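Local coordinates for variant surface glycoprotein MITAT 1.1 (Trypanosoma brucei brucei, PDB 5LY9), which forms the dense surface coat that shields the trypanosome and, by switching among antigenically distinct versions, lets the parasite evade the host immune response, at the interface of chains A and B. Coordinates in Å, arbitrary orientation; residue numbers count along the deposited sequence, not the author numbering. Chains: chain A/B, Variant surface glycoprotein MITAT 1.1.

Contact 1: the interface of chains A and B. Residues chain A 80-81, 83-84, 88; chain B 32-33, 36-37, 40.
A:Lys84, B:Ile36 and B:Gln40 bury the most surface here, where helix 62-114 of chain A packs on helix 24-55 of chain B. The A:Lys84 chain leaves its helix with CG anti to the backbone N (chi1 -177°) and bends at chi3, which carries the amine to the B:Gln40 amide. NZ donates to the amide oxygen OE1 of B:Gln40 at 2.8 Å, in the carbonyl plane and on a lone pair. On the other arm of the same amide, NE2 of B:Gln40 gives a nearly straight hydrogen bond to the carboxylate oxygen OE1 of A:Glu81 at 3.0 Å (169° at H). Both arms of the amide are therefore engaged, which fixes its rotation. A salt bridge within chain A, from A:Lys84 NZ to A:Glu81 OE1 at 3.2 Å, ties the two partners together, although as a hydrogen bond it is weak. Beside this polar cluster B:Ile36 supplies the apolar core: its branch methyl CG2 rests 3.8 Å from A:Leu80 CD1, while CD1, the end of its longer branch, reaches A:Tyr83 CD2 at 3.9 Å. Further along, the extended B:Gln33 side chain donates from NE2 to the backbone O of A:Lys84 at 3.0 Å, the donor tilted 25° from the carbonyl plane.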
# COMPACT_ATOMS: atom_id res chain seq x y z
N LEU A 80 -10.28 2.39 -11.92
CA LEU A 80 -9.18 1.45 -11.74
C LEU A 80 -7.85 2.10 -12.20
O LEU A 80 -6.84 1.95 -11.52
CB LEU A 80 -9.43 0.10 -12.45
CG LEU A 80 -8.44 -1.03 -12.14
CD1 LEU A 80 -8.29 -1.37 -10.65
CD2 LEU A 80 -8.82 -2.32 -12.90
N GLU A 81 -7.86 2.75 -13.37
CA GLU A 81 -6.69 3.49 -13.79
C GLU A 81 -6.24 4.52 -12.80
O GLU A 81 -5.02 4.65 -12.58
CB GLU A 81 -6.96 4.12 -15.17
CG GLU A 81 -5.79 4.91 -15.76
CD GLU A 81 -4.61 4.09 -16.22
OE1 GLU A 81 -4.54 2.88 -16.04
OE2 GLU A 81 -3.66 4.72 -16.74
N TYR A 83 -6.78 4.57 -9.56
CA TYR A 83 -6.21 3.88 -8.40
C TYR A 83 -4.72 3.45 -8.71
O TYR A 83 -3.82 3.65 -7.91
CB TYR A 83 -7.05 2.66 -7.97
CG TYR A 83 -6.61 2.12 -6.62
CD1 TYR A 83 -6.60 2.91 -5.52
CD2 TYR A 83 -6.21 0.85 -6.48
CE1 TYR A 83 -6.21 2.41 -4.27
CE2 TYR A 83 -5.80 0.34 -5.25
CZ TYR A 83 -5.84 1.13 -4.16
OH TYR A 83 -5.43 0.63 -2.94
N LYS A 84 -4.48 2.92 -9.88
CA LYS A 84 -3.13 2.55 -10.25
C LYS A 84 -2.18 3.71 -10.30
O LYS A 84 -1.08 3.63 -9.73
CB LYS A 84 -3.11 1.84 -11.62
CG LYS A 84 -1.71 1.35 -12.03
CD LYS A 84 -1.73 0.67 -13.43
CE LYS A 84 -1.86 1.64 -14.54
NZ LYS A 84 -1.93 0.97 -15.90
N LEU A 88 -3.27 4.41 -5.21
CA LEU A 88 -2.56 3.40 -4.44
C LEU A 88 -1.32 3.98 -3.81
O LEU A 88 -1.01 3.66 -2.66
CB LEU A 88 -2.20 2.23 -5.32
CG LEU A 88 -1.27 1.14 -4.78
CD1 LEU A 88 -1.92 0.42 -3.64
CD2 LEU A 88 -0.91 0.18 -5.86
N GLY B 32 2.21 -3.39 -6.96
CA GLY B 32 0.74 -3.19 -7.05
C GLY B 32 0.27 -2.55 -8.37
O GLY B 32 -0.75 -2.96 -8.98
N GLN B 33 1.06 -1.63 -8.86
CA GLN B 33 0.80 -1.06 -10.21
C GLN B 33 0.84 -2.11 -11.29
O GLN B 33 0.01 -2.15 -12.19
CB GLN B 33 1.71 0.07 -10.49
CG GLN B 33 1.42 1.31 -9.61
CD GLN B 33 2.36 2.43 -9.87
OE1 GLN B 33 3.54 2.20 -10.15
NE2 GLN B 33 1.87 3.69 -9.82
N ILE B 36 -2.23 -4.40 -11.05
CA ILE B 36 -3.40 -3.75 -11.67
C ILE B 36 -3.24 -3.72 -13.19
O ILE B 36 -4.20 -4.02 -13.92
CB ILE B 36 -3.61 -2.37 -11.08
CG1 ILE B 36 -3.99 -2.53 -9.57
CG2 ILE B 36 -4.71 -1.66 -11.83
CD1 ILE B 36 -3.93 -1.25 -8.79
N SER B 37 -2.04 -3.35 -13.68
CA SER B 37 -1.75 -3.35 -15.10
C SER B 37 -2.07 -4.70 -15.75
O SER B 37 -2.73 -4.77 -16.82
CB SER B 37 -0.25 -2.96 -15.34
OG SER B 37 0.01 -2.99 -16.71
N GLN B 40 -5.77 -5.09 -15.95
CA GLN B 40 -6.22 -4.22 -17.05
C GLN B 40 -5.92 -4.80 -18.43
O GLN B 40 -6.77 -4.71 -19.34
CB GLN B 40 -5.64 -2.84 -16.95
CG GLN B 40 -6.05 -2.06 -15.73
CD GLN B 40 -5.31 -0.76 -15.69
OE1 GLN B 40 -4.08 -0.74 -15.66
NE2 GLN B 40 -6.05 0.35 -15.72

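Contact 2: the interface of chains A and B. Residues chain A 25, 95-96, 99-100, 103, 149; chain B 95-96, 99-100.
B:Arg96 runs along A:Ser25 and A:Met149, and its stem and NE make its nearest contacts. Chi1 of 73° puts CG in the crowded position between backbone N and carbonyl carbon, turning the stem toward A:Ser25. At the root, CB meets both the hydroxyl OG of A:Ser25, at 3.2 Å, and the methyl CB of A:Ala99, at 3.8 Å. CG follows, 3.8 Å from A:Ser25 CB. A bend at chi2 then brings CD to A:Met149 CG at 3.7 Å, and NE lies 3.4 Å from that same methylene CG. The guanidinium carbon CZ and, more loosely, the tip nitrogen NH2 still skirt it. The side chains of B:Arg96 and A:Met149 run past each other in opposite directions, and no hydrogen bond or salt bridge crosses the patch: within it the arginine meets the other chain by packing only. A:Met149 also serves B:Tyr100, its CB lying over one ring face 3.9 Å from the centroid, off toward the rim. On that ring, CD1 is 3.4 Å from A:Gly103 CA, and A:Ala99 O lies in plane at the edge. Between these flanks the helices come close through small residues, A:Ala99 CB facing B:Ala99 CB at 4.0 Å. The site pairs helix 62-114 with its symmetry mate, flanked by helix 24-55 and the A:Met149 loop, on the side of the dimer away from the C-terminal helix ends.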
# COMPACT_ATOMS: atom_id res chain seq x y z
N SER A 25 -1.74 1.54 8.86
CA SER A 25 -1.53 0.54 7.80
C SER A 25 -2.78 -0.20 7.51
O SER A 25 -3.21 -0.37 6.33
CB SER A 25 -0.37 -0.40 8.09
OG SER A 25 0.79 0.43 8.22
N ALA A 95 0.71 4.62 4.85
CA ALA A 95 1.07 3.44 5.67
C ALA A 95 2.56 3.48 6.02
O ALA A 95 2.89 3.32 7.19
CB ALA A 95 0.67 2.15 4.98
N ARG A 96 3.44 3.74 5.08
CA ARG A 96 4.88 3.67 5.36
C ARG A 96 5.34 4.89 6.12
O ARG A 96 6.30 4.80 6.92
CB ARG A 96 5.68 3.43 4.09
CG ARG A 96 5.81 4.58 3.12
CD ARG A 96 7.09 5.31 3.44
NE ARG A 96 7.53 6.36 2.47
CZ ARG A 96 7.06 7.59 2.44
NH1 ARG A 96 5.97 7.97 3.13
NH2 ARG A 96 7.62 8.47 1.64
N ALA A 99 4.38 4.20 9.68
CA ALA A 99 5.18 3.15 10.22
C ALA A 99 6.61 3.61 10.48
O ALA A 99 7.20 3.29 11.50
CB ALA A 99 5.15 1.95 9.30
N TYR A 100 7.16 4.45 9.58
CA TYR A 100 8.54 4.92 9.77
C TYR A 100 8.66 5.81 11.01
O TYR A 100 9.57 5.63 11.84
CB TYR A 100 8.95 5.71 8.51
CG TYR A 100 10.38 6.21 8.52
CD1 TYR A 100 11.49 5.36 8.77
CD2 TYR A 100 10.64 7.55 8.30
CE1 TYR A 100 12.76 5.83 8.74
CE2 TYR A 100 11.95 8.05 8.27
CZ TYR A 100 13.01 7.19 8.51
OH TYR A 100 14.29 7.68 8.52
N GLY A 103 8.32 3.78 14.10
CA GLY A 103 9.55 3.02 14.44
C GLY A 103 10.53 3.84 15.20
O GLY A 103 11.19 3.36 16.14
N MET A 149 4.16 -3.21 16.47
CA MET A 149 3.31 -2.94 15.35
C MET A 149 2.37 -4.11 15.20
O MET A 149 2.82 -5.27 15.19
CB MET A 149 4.14 -2.77 14.06
CG MET A 149 3.35 -2.57 12.76
SD MET A 149 2.53 -1.00 12.69
CE MET A 149 3.91 0.06 12.21
N ALA B 95 5.46 -3.15 2.93
CA ALA B 95 5.90 -1.72 2.99
C ALA B 95 6.03 -1.25 4.45
O ALA B 95 7.01 -0.61 4.82
CB ALA B 95 4.92 -0.82 2.27
N ARG B 96 5.00 -1.48 5.23
CA ARG B 96 4.97 -0.93 6.60
C ARG B 96 5.93 -1.67 7.51
O ARG B 96 6.50 -1.07 8.45
CB ARG B 96 3.60 -0.78 7.19
CG ARG B 96 2.95 -2.09 7.59
CD ARG B 96 3.27 -2.40 9.08
NE ARG B 96 2.54 -3.52 9.65
CZ ARG B 96 2.88 -4.82 9.56
NH1 ARG B 96 3.87 -5.24 8.80
NH2 ARG B 96 2.28 -5.73 10.32
N ALA B 99 9.32 -0.26 6.67
CA ALA B 99 9.37 1.11 7.19
C ALA B 99 9.49 1.19 8.73
O ALA B 99 10.24 2.00 9.23
CB ALA B 99 8.15 1.91 6.68
N TYR B 100 8.77 0.35 9.44
CA TYR B 100 8.80 0.32 10.90
C TYR B 100 10.20 -0.02 11.39
O TYR B 100 10.79 0.65 12.24
CB TYR B 100 7.80 -0.73 11.40
CG TYR B 100 7.69 -0.77 12.92
CD1 TYR B 100 7.43 0.41 13.67
CD2 TYR B 100 7.81 -1.96 13.61
CE1 TYR B 100 7.29 0.38 15.04
CE2 TYR B 100 7.67 -2.01 14.99
CZ TYR B 100 7.41 -0.84 15.70
OH TYR B 100 7.30 -0.96 17.06

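Contact 3: the interface of chains A and B. Residues chain A 57, 62, 66, 284-285; chain B 351, 355, 358-359.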
# COMPACT_ATOMS: atom_id res chain seq x y z
N PRO A 57 -32.43 -6.90 -27.56
CA PRO A 57 -31.97 -6.04 -28.60
C PRO A 57 -33.05 -5.13 -29.11
O PRO A 57 -32.72 -4.06 -29.63
CB PRO A 57 -31.52 -7.03 -29.73
CG PRO A 57 -32.19 -8.28 -29.42
CD PRO A 57 -32.16 -8.32 -27.90
N LEU A 62 -33.15 1.74 -25.88
CA LEU A 62 -31.80 1.45 -26.41
C LEU A 62 -30.83 2.59 -26.08
O LEU A 62 -29.72 2.29 -25.60
CB LEU A 62 -31.84 1.17 -27.91
CG LEU A 62 -30.46 0.96 -28.53
CD1 LEU A 62 -29.84 -0.26 -27.91
CD2 LEU A 62 -30.56 0.80 -30.02
N THR A 66 -27.75 2.27 -23.44
CA THR A 66 -26.42 2.39 -24.05
C THR A 66 -25.60 3.44 -23.29
O THR A 66 -24.46 3.21 -22.94
CB THR A 66 -26.48 2.72 -25.51
OG1 THR A 66 -27.09 1.63 -26.23
CG2 THR A 66 -25.13 2.97 -26.10
N LEU A 284 -21.58 9.04 -27.93
CA LEU A 284 -22.37 7.88 -28.38
C LEU A 284 -23.65 8.21 -29.07
O LEU A 284 -24.11 7.44 -29.88
CB LEU A 284 -22.68 6.99 -27.16
CG LEU A 284 -21.48 6.27 -26.53
CD1 LEU A 284 -21.92 5.53 -25.26
CD2 LEU A 284 -20.79 5.38 -27.57
N LEU A 285 -24.26 9.36 -28.79
CA LEU A 285 -25.64 9.57 -29.22
C LEU A 285 -25.86 10.73 -30.18
O LEU A 285 -26.78 10.70 -30.95
CB LEU A 285 -26.54 9.65 -27.97
CG LEU A 285 -26.57 8.54 -26.95
CD1 LEU A 285 -27.64 8.75 -25.83
CD2 LEU A 285 -26.90 7.21 -27.58
N SER B 351 -19.43 -0.16 -26.12
CA SER B 351 -20.69 0.52 -25.92
C SER B 351 -21.26 0.87 -27.30
O SER B 351 -22.44 0.61 -27.53
CB SER B 351 -20.54 1.77 -25.09
OG SER B 351 -20.05 1.45 -23.80
N MET B 355 -24.71 -0.91 -29.39
CA MET B 355 -25.85 -0.12 -29.83
C MET B 355 -26.10 -0.39 -31.34
O MET B 355 -27.23 -0.64 -31.73
CB MET B 355 -25.64 1.33 -29.59
CG MET B 355 -26.83 2.15 -29.94
SD MET B 355 -26.69 3.86 -29.53
CE MET B 355 -25.42 4.33 -30.63
N ALA B 358 -27.65 -3.85 -31.85
CA ALA B 358 -29.11 -3.89 -31.54
C ALA B 358 -29.94 -3.21 -32.66
O ALA B 358 -31.02 -3.71 -33.07
CB ALA B 358 -29.37 -3.26 -30.19
N GLN B 359 -29.38 -2.16 -33.23
CA GLN B 359 -30.01 -1.44 -34.35
C GLN B 359 -30.11 -2.38 -35.53
O GLN B 359 -31.14 -2.39 -36.22
CB GLN B 359 -29.26 -0.20 -34.73
CG GLN B 359 -29.37 0.90 -33.67
CD GLN B 359 -28.43 2.08 -33.87
OE1 GLN B 359 -27.34 1.95 -34.37
NE2 GLN B 359 -28.83 3.26 -33.38
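Helix 343-366 of chain B is met by three pieces of chain A: the start of helix 62-114, the loop before it at A:Pro57, and the end of helix 275-285. B:Met355 buries the most surface and reaches two of these pieces. Its CG is anti to the backbone N (chi1 -176°) and the chain stays extended as far as SD. The side chain crosses that of A:Thr66 at about a right angle; the bend at chi3 turns its methyl toward A:Leu284. SD touches two methyls that meet it from neighbouring directions, 3.9 Å from A:Thr66 CG2 and 3.9 Å from A:Leu285 CD2, while the terminal methyl CE approaches the backbone O of A:Leu284 at 3.5 Å. The two branches of A:Leu62 divide the work farther along the helix: CD1 touches B:Ala358 CB at 3.8 Å, and CD2 touches the aliphatic CG of B:Gln359 at 3.8 Å. The B:Ala358 methyl is also 3.5 Å from A:Pro57 O. No polar pair bonds across. The A:Thr66 hydroxyl is instead satisfied inside its own helix, OG1 donating to A:Leu62 O at 2.8 Å from above the carbonyl plane, which would help hold the rotation that presents CG2 to the sulphur. The patch lies toward the C-terminal end of this N-terminal fragment, where the last helix leads on to the C-terminal part that carries the GPI anchor.

Contact 4: the interface of chains A and B. Residues chain A 36-37, 39-40, 43, 80; chain B 77, 80-81, 84.
A:Ile36 and B:Leu80 form the tight half of this contact, their side chains lying antiparallel with the branch methyl CG2 of A:Ile36 3.7 Å from B:Leu80 CD1. That same CG2 backs onto the B:Lys84 stem, 3.8 Å from CB. B:Leu80 has CG anti to the backbone N (chi1 -171°), and its two methyls part company: CD1 meets A:Leu80 CD1 at 3.9 Å, a leucine-to-leucine pairing between equivalent residues, while CD2 turns to A:Gln40 CG. Past this core the contact becomes polar. The A:Gln40 amide accepts at OE1 from B:Lys84 NZ, 2.7 Å away in the carbonyl plane and on a lone pair. Its NE2 donates to B:Glu81 OE1 at 2.9 Å (166° at H), reaching the anti side of the carboxylate 15° out of its plane. The looser margin is bridged by solvent: NE2 of A:Gln40 also bonds water 1 at 3.0 Å, which in turn bonds the backbone O of B:Asn77 at 2.7 Å. Both hydrogens of the amide thus appear to be used. At this margin A:Lys43 and B:Asn77 come no nearer than 4.4 Å, from A:Lys43 CG to B:Asn77 OD1. The site lies midway along the elongated dimer, where helix 24-55 of chain A packs nearly antiparallel to helix 62-114 of chain B beside the two-fold axis.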
# COMPACT_ATOMS: atom_id res chain seq x y z
N ILE A 36 -11.45 -0.57 -4.22
CA ILE A 36 -11.58 -1.64 -5.19
C ILE A 36 -13.04 -2.16 -5.24
O ILE A 36 -13.61 -2.38 -6.30
CB ILE A 36 -10.61 -2.78 -4.92
CG1 ILE A 36 -9.17 -2.34 -5.10
CG2 ILE A 36 -10.91 -3.91 -5.83
CD1 ILE A 36 -8.12 -3.27 -4.47
N SER A 37 -13.66 -2.29 -4.04
CA SER A 37 -15.02 -2.66 -3.97
C SER A 37 -15.93 -1.72 -4.77
O SER A 37 -16.80 -2.17 -5.50
CB SER A 37 -15.49 -2.74 -2.51
OG SER A 37 -16.85 -3.05 -2.46
N ILE A 39 -15.02 0.21 -7.30
CA ILE A 39 -14.72 -0.07 -8.72
C ILE A 39 -15.47 -1.30 -9.23
O ILE A 39 -16.04 -1.31 -10.32
CB ILE A 39 -13.18 -0.23 -8.89
CG1 ILE A 39 -12.51 1.14 -8.75
CG2 ILE A 39 -12.85 -0.82 -10.27
CD1 ILE A 39 -11.00 1.13 -8.54
N GLN A 40 -15.43 -2.34 -8.43
CA GLN A 40 -16.22 -3.56 -8.68
C GLN A 40 -17.68 -3.39 -8.80
O GLN A 40 -18.27 -4.02 -9.69
CB GLN A 40 -15.92 -4.69 -7.71
CG GLN A 40 -14.47 -5.20 -7.77
CD GLN A 40 -14.23 -6.16 -6.62
OE1 GLN A 40 -14.46 -5.82 -5.45
NE2 GLN A 40 -13.79 -7.38 -6.94
N LYS A 43 -18.30 -1.77 -12.09
CA LYS A 43 -18.18 -2.84 -13.11
C LYS A 43 -19.39 -3.71 -13.13
O LYS A 43 -19.88 -4.07 -14.23
CB LYS A 43 -16.90 -3.66 -12.93
CG LYS A 43 -16.66 -4.75 -13.92
CD LYS A 43 -16.52 -4.34 -15.37
CE LYS A 43 -15.25 -3.55 -15.70
NZ LYS A 43 -15.11 -2.91 -17.06
N LEU A 80 -10.28 2.39 -11.92
CA LEU A 80 -9.18 1.45 -11.74
C LEU A 80 -7.85 2.10 -12.20
O LEU A 80 -6.84 1.95 -11.52
CB LEU A 80 -9.43 0.10 -12.45
CG LEU A 80 -8.44 -1.03 -12.14
CD1 LEU A 80 -8.29 -1.37 -10.65
CD2 LEU A 80 -8.82 -2.32 -12.90
N ASN B 77 -11.70 -10.43 -13.71
CA ASN B 77 -12.63 -10.20 -12.56
C ASN B 77 -12.16 -10.93 -11.28
O ASN B 77 -12.08 -10.33 -10.19
CB ASN B 77 -14.04 -10.61 -12.92
CG ASN B 77 -14.64 -9.73 -14.02
OD1 ASN B 77 -14.44 -8.52 -14.03
ND2 ASN B 77 -15.41 -10.35 -14.94
N LEU B 80 -8.89 -9.08 -9.90
CA LEU B 80 -9.14 -7.91 -9.09
C LEU B 80 -9.67 -8.31 -7.70
O LEU B 80 -9.29 -7.73 -6.69
CB LEU B 80 -10.11 -6.95 -9.76
CG LEU B 80 -10.32 -5.57 -9.14
CD1 LEU B 80 -9.02 -4.77 -8.92
CD2 LEU B 80 -11.31 -4.73 -9.97
N GLU B 81 -10.61 -9.23 -7.66
CA GLU B 81 -11.08 -9.74 -6.43
C GLU B 81 -9.95 -10.33 -5.57
O GLU B 81 -9.91 -10.04 -4.36
CB GLU B 81 -12.17 -10.74 -6.67
CG GLU B 81 -12.70 -11.42 -5.36
CD GLU B 81 -13.61 -10.56 -4.53
OE1 GLU B 81 -13.79 -9.38 -4.79
OE2 GLU B 81 -14.18 -11.14 -3.55
N LYS B 84 -7.93 -7.45 -4.05
CA LYS B 84 -8.66 -6.83 -2.91
C LYS B 84 -8.61 -7.75 -1.68
O LYS B 84 -8.30 -7.30 -0.58
CB LYS B 84 -10.13 -6.63 -3.27
CG LYS B 84 -10.96 -6.00 -2.17
CD LYS B 84 -12.41 -5.82 -2.57
CE LYS B 84 -13.18 -7.13 -2.53
NZ LYS B 84 -14.56 -6.90 -2.96
O HOH W 1 -13.72 -8.16 -9.82

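All four contacts draw on helix 62-114, which follows the long axis of the two-fold symmetric dimer expected of this family. Contact 1 and contact 4 have centres about 10 Å apart and share A:Leu80; they repeat one arrangement with the chains exchanged, so the lysine-glutamine-glutamate grip occurs on both sides of the axis. Contact 2 lies about 22 Å from contact 1 and contact 3 about 29 Å from it, with about 50 Å between contacts 2 and 3. The middle, which combines an apolar core with polar bonds, is thus flanked by patches in which no polar pair bonds across, spreading the association along the rod.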